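Local coordinates for ferritin like protein (Caulobacter vibrioides, PDB 3HL1), which is of unestablished function but belongs to the ferritin-like family of helical-bundle proteins and, as in relatives, may bind metal, at residues A[66-71]-A[160-165]; A[154-159]-A[190-195]. All coordinates share one frame; numbering follows the deposited sequence.

Contact 1: residues A[66-71]-A[160-165]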
# COMPACT_ATOMS: atom_id res chain seq x y z
N ASN A 66 -1.17 -13.49 10.05
CA ASN A 66 -0.78 -14.06 11.32
C ASN A 66 -1.80 -15.02 11.92
O ASN A 66 -1.42 -16.05 12.54
CB ASN A 66 -0.35 -12.99 12.36
CG ASN A 66 1.09 -12.64 12.23
OD1 ASN A 66 1.98 -13.48 12.44
ND2 ASN A 66 1.36 -11.41 11.82
N ALA A 67 -3.08 -14.70 11.78
CA ALA A 67 -4.15 -15.60 12.20
C ALA A 67 -4.05 -16.97 11.50
O ALA A 67 -4.34 -17.99 12.14
CB ALA A 67 -5.50 -15.02 11.93
N TYR A 68 -3.61 -16.99 10.23
CA TYR A 68 -3.38 -18.22 9.48
C TYR A 68 -1.98 -18.85 9.71
O TYR A 68 -1.66 -19.86 9.10
CB TYR A 68 -3.59 -18.00 7.98
CG TYR A 68 -5.03 -17.93 7.58
CD1 TYR A 68 -5.80 -16.78 7.80
CD2 TYR A 68 -5.65 -19.02 6.96
CE1 TYR A 68 -7.12 -16.71 7.40
CE2 TYR A 68 -7.00 -18.96 6.58
CZ TYR A 68 -7.71 -17.79 6.80
OH TYR A 68 -9.05 -17.73 6.44
N GLY A 69 -1.17 -18.22 10.54
CA GLY A 69 0.13 -18.72 10.94
C GLY A 69 1.35 -18.16 10.23
O GLY A 69 2.46 -18.68 10.38
N TYR A 70 1.16 -17.13 9.40
CA TYR A 70 2.25 -16.52 8.65
C TYR A 70 2.53 -15.09 9.11
O TYR A 70 1.71 -14.22 8.98
CB TYR A 70 1.91 -16.50 7.16
CG TYR A 70 2.96 -15.90 6.26
CD1 TYR A 70 4.10 -16.63 5.90
CD2 TYR A 70 2.82 -14.62 5.77
CE1 TYR A 70 5.07 -16.11 5.07
CE2 TYR A 70 3.78 -14.07 4.90
CZ TYR A 70 4.91 -14.80 4.58
OH TYR A 70 5.90 -14.27 3.77
N SER A 71 3.74 -14.82 9.56
CA SER A 71 4.18 -13.45 9.86
C SER A 71 4.84 -12.87 8.60
O SER A 71 5.85 -13.37 8.15
CB SER A 71 5.18 -13.42 11.02
OG SER A 71 4.63 -13.87 12.22
N GLY A 160 -9.44 -23.73 8.57
CA GLY A 160 -9.02 -24.59 9.65
C GLY A 160 -7.74 -24.21 10.32
O GLY A 160 -7.51 -24.59 11.46
N HIS A 161 -6.89 -23.45 9.63
CA HIS A 161 -5.64 -22.97 10.17
C HIS A 161 -5.77 -21.72 11.01
O HIS A 161 -4.78 -21.31 11.63
CB HIS A 161 -4.67 -22.70 9.03
CG HIS A 161 -4.12 -23.93 8.42
ND1 HIS A 161 -4.64 -24.47 7.26
CD2 HIS A 161 -3.11 -24.76 8.81
CE1 HIS A 161 -3.96 -25.57 6.95
NE2 HIS A 161 -3.05 -25.78 7.88
N VAL A 162 -6.94 -21.08 11.01
CA VAL A 162 -7.11 -19.84 11.77
C VAL A 162 -7.06 -20.08 13.27
O VAL A 162 -7.79 -20.91 13.80
CB VAL A 162 -8.35 -19.10 11.41
CG1 VAL A 162 -8.46 -17.85 12.34
CG2 VAL A 162 -8.34 -18.75 9.89
N ARG A 163 -6.17 -19.36 13.92
CA ARG A 163 -6.03 -19.35 15.37
C ARG A 163 -6.23 -17.92 15.88
O ARG A 163 -5.66 -16.95 15.34
CB ARG A 163 -4.66 -19.88 15.78
CG ARG A 163 -4.54 -21.38 15.64
CD ARG A 163 -3.12 -21.81 15.82
NE ARG A 163 -2.89 -23.25 15.97
CZ ARG A 163 -2.65 -24.11 14.97
NH1 ARG A 163 -2.70 -23.75 13.69
NH2 ARG A 163 -2.42 -25.38 15.27
N GLY A 164 -7.03 -17.77 16.94
CA GLY A 164 -7.31 -16.44 17.48
C GLY A 164 -6.20 -15.87 18.31
O GLY A 164 -5.42 -16.61 18.91
N ASN A 165 -6.11 -14.55 18.32
CA ASN A 165 -5.12 -13.83 19.16
C ASN A 165 -3.68 -14.17 18.87
O ASN A 165 -2.83 -14.14 19.75
CB ASN A 165 -5.45 -14.05 20.65
CG ASN A 165 -6.79 -13.48 21.01
OD1 ASN A 165 -7.10 -12.34 20.64
ND2 ASN A 165 -7.61 -14.26 21.69

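Contact 2: residues A[154-159]-A[190-195]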
# COMPACT_ATOMS: atom_id res chain seq x y z
N GLY A 154 -8.77 -18.64 -1.00
CA GLY A 154 -7.78 -19.39 -0.23
C GLY A 154 -8.08 -19.39 1.25
O GLY A 154 -7.97 -20.43 1.91
N MSE A 155 -8.42 -18.21 1.77
CA MSE A 155 -8.74 -18.01 3.18
C MSE A 155 -9.91 -18.90 3.63
O MSE A 155 -9.88 -19.48 4.71
CB MSE A 155 -9.10 -16.53 3.41
CG MSE A 155 -7.90 -15.63 3.48
SE MSE A 155 -8.44 -13.74 3.44
CE MSE A 155 -9.46 -13.63 5.09
N GLU A 156 -10.92 -19.00 2.80
CA GLU A 156 -12.04 -19.85 3.12
C GLU A 156 -11.68 -21.32 3.15
O GLU A 156 -12.06 -22.04 4.06
CB GLU A 156 -13.16 -19.66 2.11
CG GLU A 156 -14.50 -20.08 2.66
CD GLU A 156 -15.14 -21.11 1.84
OE1 GLU A 156 -14.55 -22.21 1.75
OE2 GLU A 156 -16.25 -20.83 1.31
N GLN A 157 -10.98 -21.77 2.13
CA GLN A 157 -10.61 -23.17 2.03
C GLN A 157 -9.71 -23.59 3.15
O GLN A 157 -9.80 -24.74 3.61
CB GLN A 157 -9.89 -23.45 0.72
CG GLN A 157 -10.78 -23.30 -0.52
CD GLN A 157 -10.07 -23.59 -1.82
OE1 GLN A 157 -8.99 -24.17 -1.83
NE2 GLN A 157 -10.68 -23.22 -2.93
N LEU A 158 -8.83 -22.67 3.58
CA LEU A 158 -7.85 -22.97 4.60
C LEU A 158 -8.18 -22.41 6.00
O LEU A 158 -7.30 -22.30 6.85
CB LEU A 158 -6.47 -22.48 4.11
CG LEU A 158 -5.93 -23.23 2.87
CD1 LEU A 158 -4.90 -22.45 2.12
CD2 LEU A 158 -5.41 -24.63 3.17
N ARG A 159 -9.44 -22.09 6.24
CA ARG A 159 -9.90 -21.55 7.53
C ARG A 159 -9.66 -22.44 8.77
O ARG A 159 -9.61 -21.93 9.89
CB ARG A 159 -11.36 -21.20 7.45
CG ARG A 159 -12.30 -22.43 7.26
CD ARG A 159 -13.68 -21.91 6.87
NE ARG A 159 -14.65 -22.98 6.80
CZ ARG A 159 -14.88 -23.76 5.75
NH1 ARG A 159 -14.23 -23.62 4.61
NH2 ARG A 159 -15.80 -24.70 5.84
N ALA A 190 -15.10 -18.91 13.01
CA ALA A 190 -15.36 -17.58 13.59
C ALA A 190 -14.23 -16.58 13.27
O ALA A 190 -14.50 -15.43 12.91
CB ALA A 190 -15.54 -17.68 15.11
N GLY A 191 -12.96 -17.02 13.40
CA GLY A 191 -11.83 -16.13 13.08
C GLY A 191 -11.74 -15.87 11.60
O GLY A 191 -11.34 -14.80 11.16
N PHE A 192 -12.11 -16.87 10.81
CA PHE A 192 -12.17 -16.67 9.37
C PHE A 192 -13.19 -15.57 9.04
O PHE A 192 -12.92 -14.70 8.22
CB PHE A 192 -12.52 -17.96 8.62
CG PHE A 192 -13.06 -17.71 7.24
CD1 PHE A 192 -12.27 -17.16 6.25
CD2 PHE A 192 -14.38 -17.97 6.95
CE1 PHE A 192 -12.77 -16.92 4.98
CE2 PHE A 192 -14.89 -17.72 5.69
CZ PHE A 192 -14.09 -17.22 4.71
N LEU A 193 -14.38 -15.62 9.67
CA LEU A 193 -15.38 -14.56 9.46
C LEU A 193 -14.88 -13.15 9.88
O LEU A 193 -15.15 -12.15 9.19
CB LEU A 193 -16.70 -14.93 10.15
CG LEU A 193 -17.41 -16.16 9.57
CD1 LEU A 193 -18.62 -16.62 10.36
CD2 LEU A 193 -17.74 -15.86 8.10
N GLN A 194 -14.13 -13.06 10.98
CA GLN A 194 -13.48 -11.79 11.37
C GLN A 194 -12.48 -11.33 10.33
O GLN A 194 -12.40 -10.15 9.99
CB GLN A 194 -12.75 -11.94 12.69
CG GLN A 194 -13.64 -12.26 13.86
CD GLN A 194 -12.89 -12.40 15.13
OE1 GLN A 194 -11.88 -13.07 15.17
NE2 GLN A 194 -13.38 -11.77 16.19
N ALA A 195 -11.67 -12.28 9.84
CA ALA A 195 -10.65 -12.00 8.79
C ALA A 195 -11.30 -11.43 7.55
O ALA A 195 -10.78 -10.51 6.93
CB ALA A 195 -9.85 -13.29 8.45

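Contact 1: residues A[66-71]-A[160-165]
Val162 lies across one face of the Tyr68 ring, the two side chains crossing obliquely. The methyl CG2 sits 3.5 Å from the centroid of the Tyr68 ring and 18° off its normal, a CH-pi contact displaced toward the rim: its nearest ring atom is CZ of Tyr68, 3.3 Å from Val162 CG2. The torsions account for this division of labour. With CG1 anti to the backbone N (chi1 177°), Val162 turns CG2 onto the ring and leaves CG1 to meet Ala67 CB at 4.1 Å. His161 CB approaches the same ring obliquely.

Beside this packing the backbones are joined by one hydrogen bond, Arg163 N to Ala67 O at 2.9 Å. It is nearly straight (169° at the hydrogen) and lies in the carbonyl plane. Val162 CA adds a CA-H...O contact to the same oxygen.

Gly69, at positive phi, ends helix 42-67 in a Schellman motif, with Gly69 N bonded to Asn66 O. The Ala67 carbonyl finds its donor in the loop after helix 144-157, while the Tyr68 hydroxyl is hydrogen-bonded to Met155 O; together with the Arg163-Ala67 bond next door, this probably helps hold the ring face against Val162.

Contact 2: residues A[154-159]-A[190-195]
Met155, a selenomethionine, is the first residue of 154-159 to reach helix 188-207. Its CG lies anti to the carbonyl carbon, and a bend at chi3 (63°) brings the terminal methyl to Ala195: CE of Met155 is 3.4 Å from CB of Ala195, tighter than a usual carbon-carbon contact. The base of the same side chain packs against Phe192, while Met155 O lies obliquely to that ring.

At Glu156 the backbone and the aliphatic stem do the touching. Glu156 N is 3.5 Å from Phe192 CE1, again oblique to the ring. CG, anti to the backbone N, meets the ring tip, with Glu156 CG 3.5 Å from Phe192 CZ. A bend at chi2 then carries the carboxylate away, its plane nearly perpendicular to the ring (87°).

Past the end of helix 144-157, Arg159 closes on the root of the same aromatic, its CB 3.6 Å from Phe192 CB. Its CG takes the crowded position between backbone N and carbonyl carbon (chi1 66°), from which the chain runs extended past the ring. The guanidinium turns back to the helix end: NH1 of Arg159 donates to Glu156 O at 2.7 Å, from above the carbonyl plane, and forms a salt bridge with Glu156 OE1 at 3.2 Å. NE pairs with Asp189 at the start of helix 188-207.

No hydrogen bond crosses between the two segments. The helices therefore meet through a buried phenyl ring set against backbone and aliphatic carbons, while Arg159, bridging acidic groups on both helices, probably adds electrostatic attraction beside this apolar packing.

From the N terminus, helix 42-67 ends in 66-71, the first half of contact 1. The chain passes through helix 112-121 and along helix 144-157 into 154-159, the first half of contact 2, then directly into 160-165, which closes the long loop of contact 1 over 88 intervening residues. Contact 2 closes later, at 190-195 on helix 188-207, after 30 residues. The two loops therefore cross, and their centres lie about 9 Å apart. Direct evidence of their union is Tyr68 OH, 2.6 Å from Met155 O and also packed on Phe192. Together they tie the ends of helices 42-67 and 144-157 to the start of helix 188-207.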